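PDB 5HIU: GTPase activator-like protein from Chaetomium thermophilum, which is the fungal counterpart of TSC2, probably a GTPase activator, represented here by a helical piece from its N-terminal part. Local coordinates for residues 131-134 against 135-138; 286-289 against 290-294. One frame throughout, in Å; residues are numbered along the deposited sequence.

In the fold
Both contacts are local, formed by consecutive residues of the all-helical N-terminal part, and their centres lie about 40 Å apart with no touch between them. Contact 1 is a partly buried loop between helix 115-126 and helix 139-163; contact 2 is a buried length of helix 281-294. The chemistry differs with place in the fold. In the loop, a turn bond and an Asx turn shape the backbone, aromatic rings lie against peptide atoms, and helices 96-107 and 115-126 supply neighbours. Along the helix, regular backbone bonds do the polar work while apolar side chains touch helices 245-261, 302-322 and 336-348. The contacts share no helix.

Contact 1: residues 131-134 against 135-138; sequences NIAG and FYYE
A type II beta turn from Ile132 to Phe135 bends the loop between helices 115-126 and 139-163, closed by Phe135 N bonding to Ile132 O at 3.1 Å. The donor stands above the carbonyl plane, and the N-H...O angle is 155°. Just before the bend, Asn131 OD1 accepts from Ala133 N at 2.9 Å, an Asx turn that ties the start of the loop to the first corner of the beta turn.

Two aromatic rings then pack against the turn. Phe135 has CG lodged between its backbone N and carbonyl carbon (chi1 43°), which brings the ring back against the carbonyl of Ile132. Ile132 O lies over the centre of the Phe135 ring, 3.7 Å above its plane. At the rim, Phe135 CE2 reaches Ile132 CB at 3.8 Å. Tyr136 lays a ring face against Ala133, whose CA makes a CH-pi contact 3.7 Å from the ring centroid; farther out, Ala133 CB meets Tyr136 OH at 3.3 Å. Gly134 occupies the third position of the turn with a positive phi of 105°, as is usual for type II. Its carbonyl O accepts a hydrogen bond from Ser100 OG and Ala133 O one from Arg99 NE, so helix 96-107 supplies donors to two carbonyls of the turn, while Phe103 of that helix stacks on Phe135.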
ATOM      1  N   ASN A 131      22.123   2.865   4.814  1.00 68.55           N
ATOM      2  CA  ASN A 131      23.379   2.166   4.535  1.00 67.57           C
ATOM      3  C   ASN A 131      23.242   0.674   4.742  1.00 62.41           C
ATOM      4  O   ASN A 131      22.998   0.227   5.833  1.00 62.16           O
ATOM      5  CB  ASN A 131      24.493   2.693   5.426  1.00 68.32           C
ATOM      6  CG  ASN A 131      25.815   1.970   5.202  1.00 72.71           C
ATOM      7  OD1 ASN A 131      25.997   1.240   4.224  1.00 75.11           O
ATOM      8  ND2 ASN A 131      26.746   2.172   6.113  1.00 72.00           N
ATOM      9  N   ILE A 132      23.398  -0.085   3.669  1.00 64.71           N
ATOM     10  CA  ILE A 132      23.292  -1.530   3.709  1.00 62.54           C
ATOM     11  C   ILE A 132      24.542  -2.182   3.099  1.00 65.53           C
ATOM     12  O   ILE A 132      24.502  -3.342   2.635  1.00 66.30           O
ATOM     13  CB  ILE A 132      22.017  -2.007   2.993  1.00 59.38           C
ATOM     14  CG1 ILE A 132      22.100  -1.839   1.474  1.00 62.86           C
ATOM     15  CG2 ILE A 132      20.828  -1.239   3.528  1.00 58.18           C
ATOM     16  CD1 ILE A 132      21.098  -2.692   0.715  1.00 61.57           C
ATOM     17  N   ALA A 133      25.640  -1.432   3.109  1.00 63.34           N
ATOM     18  CA  ALA A 133      26.911  -1.963   2.688  1.00 70.40           C
ATOM     19  C   ALA A 133      27.314  -3.133   3.592  1.00 71.73           C
ATOM     20  O   ALA A 133      27.221  -3.054   4.852  1.00 65.60           O
ATOM     21  CB  ALA A 133      27.971  -0.880   2.722  1.00 77.48           C
ATOM     22  N   GLY A 134      27.727  -4.219   2.933  1.00 69.60           N
ATOM     23  CA  GLY A 134      28.046  -5.473   3.602  1.00 72.83           C
ATOM     24  C   GLY A 134      26.987  -6.543   3.427  1.00 70.03           C
ATOM     25  O   GLY A 134      27.254  -7.742   3.617  1.00 75.61           O
ATOM     26  N   PHE A 135      25.775  -6.101   3.125  1.00 66.71           N
ATOM     27  CA  PHE A 135      24.639  -6.987   2.919  1.00 65.71           C
ATOM     28  C   PHE A 135      23.690  -6.371   1.876  1.00 66.61           C
ATOM     29  O   PHE A 135      22.495  -6.633   1.871  1.00 66.28           O
ATOM     30  CB  PHE A 135      23.942  -7.284   4.265  1.00 61.20           C
ATOM     31  CG  PHE A 135      23.782  -6.074   5.151  1.00 59.96           C
ATOM     32  CD1 PHE A 135      24.850  -5.583   5.890  1.00 62.77           C
ATOM     33  CD2 PHE A 135      22.566  -5.426   5.246  1.00 58.24           C
ATOM     34  CE1 PHE A 135      24.714  -4.460   6.696  1.00 62.68           C
ATOM     35  CE2 PHE A 135      22.418  -4.299   6.048  1.00 58.79           C
ATOM     36  CZ  PHE A 135      23.492  -3.816   6.778  1.00 60.75           C
ATOM     37  N   TYR A 136      24.255  -5.564   0.977  1.00 69.82           N
ATOM     38  CA  TYR A 136      23.582  -5.096  -0.240  1.00 71.90           C
ATOM     39  C   TYR A 136      22.538  -6.078  -0.764  1.00 71.66           C
ATOM     40  O   TYR A 136      21.365  -5.737  -0.939  1.00 70.44           O
ATOM     41  CB  TYR A 136      24.617  -4.887  -1.340  1.00 75.28           C
ATOM     42  CG  TYR A 136      25.564  -3.740  -1.101  1.00 76.81           C
ATOM     43  CD1 TYR A 136      25.129  -2.432  -1.221  1.00 77.80           C
ATOM     44  CD2 TYR A 136      26.897  -3.959  -0.784  1.00 78.02           C
ATOM     45  CE1 TYR A 136      25.987  -1.368  -1.021  1.00 78.24           C
ATOM     46  CE2 TYR A 136      27.761  -2.901  -0.583  1.00 81.13           C
ATOM     47  CZ  TYR A 136      27.292  -1.610  -0.709  1.00 81.80           C
ATOM     48  OH  TYR A 136      28.125  -0.550  -0.508  1.00 92.77           O
ATOM     49  N   TYR A 137      22.972  -7.310  -0.976  1.00 72.34           N
ATOM     50  CA  TYR A 137      22.163  -8.280  -1.671  1.00 77.14           C
ATOM     51  C   TYR A 137      21.351  -9.166  -0.760  1.00 73.18           C
ATOM     52  O   TYR A 137      20.518  -9.918  -1.246  1.00 78.68           O
ATOM     53  CB  TYR A 137      23.050  -9.084  -2.632  1.00 90.31           C
ATOM     54  CG  TYR A 137      23.317  -8.244  -3.857  1.00 98.48           C
ATOM     55  CD1 TYR A 137      22.293  -7.997  -4.763  1.00100.68           C
ATOM     56  CD2 TYR A 137      24.544  -7.618  -4.060  1.00102.79           C
ATOM     57  CE1 TYR A 137      22.482  -7.187  -5.861  1.00112.21           C
ATOM     58  CE2 TYR A 137      24.744  -6.804  -5.160  1.00112.48           C
ATOM     59  CZ  TYR A 137      23.700  -6.591  -6.062  1.00118.40           C
ATOM     60  OH  TYR A 137      23.837  -5.798  -7.183  1.00131.24           O
ATOM     61  N   GLU A 138      21.561  -9.050   0.549  1.00 66.67           N
ATOM     62  CA  GLU A 138      20.798  -9.835   1.531  1.00 70.58           C
ATOM     63  C   GLU A 138      19.619  -9.094   2.165  1.00 63.42           C
ATOM     64  O   GLU A 138      18.718  -9.712   2.727  1.00 68.00           O
ATOM     65  CB  GLU A 138      21.725 -10.330   2.665  1.00 72.95           C
ATOM     66  CG  GLU A 138      22.792 -11.330   2.238  1.00 76.21           C
ATOM     67  CD  GLU A 138      24.171 -10.712   2.107  1.00 84.45           C
ATOM     68  OE1 GLU A 138      24.312  -9.773   1.297  1.00 89.21           O
ATOM     69  OE2 GLU A 138      25.120 -11.184   2.802  1.00 91.22           O
TER

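Contact 2: residues 286-289 against 290-294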
ATOM      1  N   VAL A 286      -4.901   2.281 -17.244  1.00 65.61           N
ATOM      2  CA  VAL A 286      -6.214   2.583 -17.829  1.00 65.22           C
ATOM      3  C   VAL A 286      -6.853   1.302 -18.357  1.00 69.09           C
ATOM      4  O   VAL A 286      -8.012   0.985 -18.074  1.00 67.51           O
ATOM      5  CB  VAL A 286      -6.095   3.607 -18.978  1.00 66.52           C
ATOM      6  CG1 VAL A 286      -7.393   3.723 -19.750  1.00 66.56           C
ATOM      7  CG2 VAL A 286      -5.711   4.970 -18.440  1.00 69.07           C
ATOM      8  N   ARG A 287      -6.073   0.584 -19.156  1.00 78.52           N
ATOM      9  CA  ARG A 287      -6.456  -0.707 -19.730  1.00 81.76           C
ATOM     10  C   ARG A 287      -6.920  -1.696 -18.657  1.00 83.23           C
ATOM     11  O   ARG A 287      -7.952  -2.360 -18.815  1.00 78.63           O
ATOM     12  CB  ARG A 287      -5.241  -1.256 -20.476  1.00 92.52           C
ATOM     13  CG  ARG A 287      -5.399  -2.633 -21.105  1.00102.58           C
ATOM     14  CD  ARG A 287      -4.537  -2.756 -22.356  1.00103.85           C
ATOM     15  NE  ARG A 287      -3.224  -2.134 -22.185  1.00102.29           N
ATOM     16  CZ  ARG A 287      -2.104  -2.774 -21.851  1.00115.74           C
ATOM     17  NH1 ARG A 287      -2.091  -4.092 -21.645  1.00117.02           N
ATOM     18  NH2 ARG A 287      -0.970  -2.086 -21.728  1.00125.46           N
ATOM     19  N   ILE A 288      -6.147  -1.767 -17.566  1.00 79.33           N
ATOM     20  CA  ILE A 288      -6.474  -2.602 -16.400  1.00 76.15           C
ATOM     21  C   ILE A 288      -7.789  -2.175 -15.782  1.00 71.92           C
ATOM     22  O   ILE A 288      -8.664  -3.000 -15.536  1.00 76.93           O
ATOM     23  CB  ILE A 288      -5.350  -2.537 -15.326  1.00 72.67           C
ATOM     24  CG1 ILE A 288      -4.130  -3.329 -15.798  1.00 73.82           C
ATOM     25  CG2 ILE A 288      -5.818  -3.070 -13.967  1.00 69.76           C
ATOM     26  CD1 ILE A 288      -2.844  -2.985 -15.073  1.00 75.54           C
ATOM     27  N   LEU A 289      -7.904  -0.882 -15.506  1.00 68.39           N
ATOM     28  CA  LEU A 289      -9.108  -0.310 -14.896  1.00 65.60           C
ATOM     29  C   LEU A 289     -10.362  -0.559 -15.728  1.00 70.58           C
ATOM     30  O   LEU A 289     -11.462  -0.726 -15.178  1.00 72.33           O
ATOM     31  CB  LEU A 289      -8.937   1.201 -14.739  1.00 62.42           C
ATOM     32  CG  LEU A 289      -8.054   1.725 -13.617  1.00 56.56           C
ATOM     33  CD1 LEU A 289      -7.754   3.194 -13.859  1.00 55.66           C
ATOM     34  CD2 LEU A 289      -8.729   1.537 -12.267  1.00 55.32           C
ATOM     35  N   LEU A 290     -10.207  -0.540 -17.052  1.00 73.20           N
ATOM     36  CA  LEU A 290     -11.337  -0.790 -17.939  1.00 80.42           C
ATOM     37  C   LEU A 290     -11.645  -2.260 -17.932  1.00 88.86           C
ATOM     38  O   LEU A 290     -12.821  -2.634 -17.869  1.00 82.94           O
ATOM     39  CB  LEU A 290     -11.050  -0.337 -19.364  1.00 81.00           C
ATOM     40  CG  LEU A 290     -11.088   1.173 -19.570  1.00 83.00           C
ATOM     41  CD1 LEU A 290     -10.402   1.519 -20.883  1.00 89.39           C
ATOM     42  CD2 LEU A 290     -12.514   1.700 -19.537  1.00 81.33           C
ATOM     43  N   ASP A 291     -10.584  -3.081 -17.984  1.00 96.13           N
ATOM     44  CA  ASP A 291     -10.708  -4.546 -17.877  1.00 99.56           C
ATOM     45  C   ASP A 291     -11.632  -4.932 -16.729  1.00 97.26           C
ATOM     46  O   ASP A 291     -12.427  -5.844 -16.868  1.00 98.11           O
ATOM     47  CB  ASP A 291      -9.346  -5.230 -17.660  1.00 99.93           C
ATOM     48  CG  ASP A 291      -8.555  -5.417 -18.942  1.00101.40           C
ATOM     49  OD1 ASP A 291      -9.112  -5.294 -20.054  1.00106.01           O
ATOM     50  OD2 ASP A 291      -7.347  -5.703 -18.819  1.00102.02           O
ATOM     51  N   PHE A 292     -11.548  -4.235 -15.601  1.00 92.62           N
ATOM     52  CA  PHE A 292     -12.444  -4.539 -14.496  1.00 97.31           C
ATOM     53  C   PHE A 292     -13.881  -4.385 -14.942  1.00100.50           C
ATOM     54  O   PHE A 292     -14.755  -5.111 -14.489  1.00109.56           O
ATOM     55  CB  PHE A 292     -12.142  -3.671 -13.279  1.00 96.46           C
ATOM     56  CG  PHE A 292     -10.755  -3.867 -12.735  1.00 99.42           C
ATOM     57  CD1 PHE A 292     -10.212  -5.146 -12.615  1.00100.31           C
ATOM     58  CD2 PHE A 292      -9.986  -2.778 -12.338  1.00101.39           C
ATOM     59  CE1 PHE A 292      -8.931  -5.325 -12.109  1.00105.55           C
ATOM     60  CE2 PHE A 292      -8.702  -2.956 -11.833  1.00 98.92           C
ATOM     61  CZ  PHE A 292      -8.173  -4.230 -11.719  1.00 96.85           C
ATOM     62  N   LEU A 293     -14.106  -3.457 -15.864  1.00102.56           N
ATOM     63  CA  LEU A 293     -15.414  -3.263 -16.470  1.00 99.07           C
ATOM     64  C   LEU A 293     -15.630  -4.215 -17.652  1.00 96.03           C
ATOM     65  O   LEU A 293     -16.630  -4.935 -17.690  1.00 93.22           O
ATOM     66  CB  LEU A 293     -15.557  -1.804 -16.919  1.00 99.64           C
ATOM     67  CG  LEU A 293     -15.156  -0.700 -15.926  1.00 91.83           C
ATOM     68  CD1 LEU A 293     -15.329   0.686 -16.544  1.00 88.11           C
ATOM     69  CD2 LEU A 293     -15.959  -0.817 -14.641  1.00 86.29           C
ATOM     70  N   ARG A 294     -14.688  -4.212 -18.602  1.00 95.01           N
ATOM     71  CA  ARG A 294     -14.767  -5.042 -19.824  1.00 95.69           C
ATOM     72  C   ARG A 294     -14.706  -6.544 -19.519  1.00 97.31           C
ATOM     73  O   ARG A 294     -15.605  -7.270 -19.905  1.00101.21           O
ATOM     74  CB  ARG A 294     -13.671  -4.661 -20.828  1.00 90.89           C
TER
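Val286 O, Arg287 O and Ile288 O each accept an i+4 backbone bond within alpha helix 281-294, from Leu290 N, Asp291 N and Phe292 N respectively. The first two bonds measure 2.9 Å from Leu290 N to Val286 O and from Asp291 N to Arg287 O; the third, from Phe292 N to Ile288 O, is 3.1 Å and has an N-H...O angle of 145°. One turn on, Leu290 O accepts from Arg294 N, and Asp291 O takes a bond from Ser295 OG.

The carboxylate of Asp291 lies against Arg287 O, at 3.4 Å from Asp291 OD2, an approach of two acceptors and so no hydrogen bond. The guanidinium of Arg287 has the opposite charge but stays apart, with Arg287 NH1 6.2 Å from Asp291 OD2.

Apolar side chains one turn apart run alongside each other. Val286 CG1 and Leu290 CD1 pair at 3.9 Å beside Val334 and Pro335, with helix 336-348 beyond Leu290. Ile288 and Phe292 point the same way and touch Leu248 and Gln253 of helix 245-261. Ile288 CG2, anti to the backbone N, meets Phe292 CZ at 3.5 Å, while Ile288 O sits 3.4 Å above the plane of the Phe292 ring, offset toward its rim.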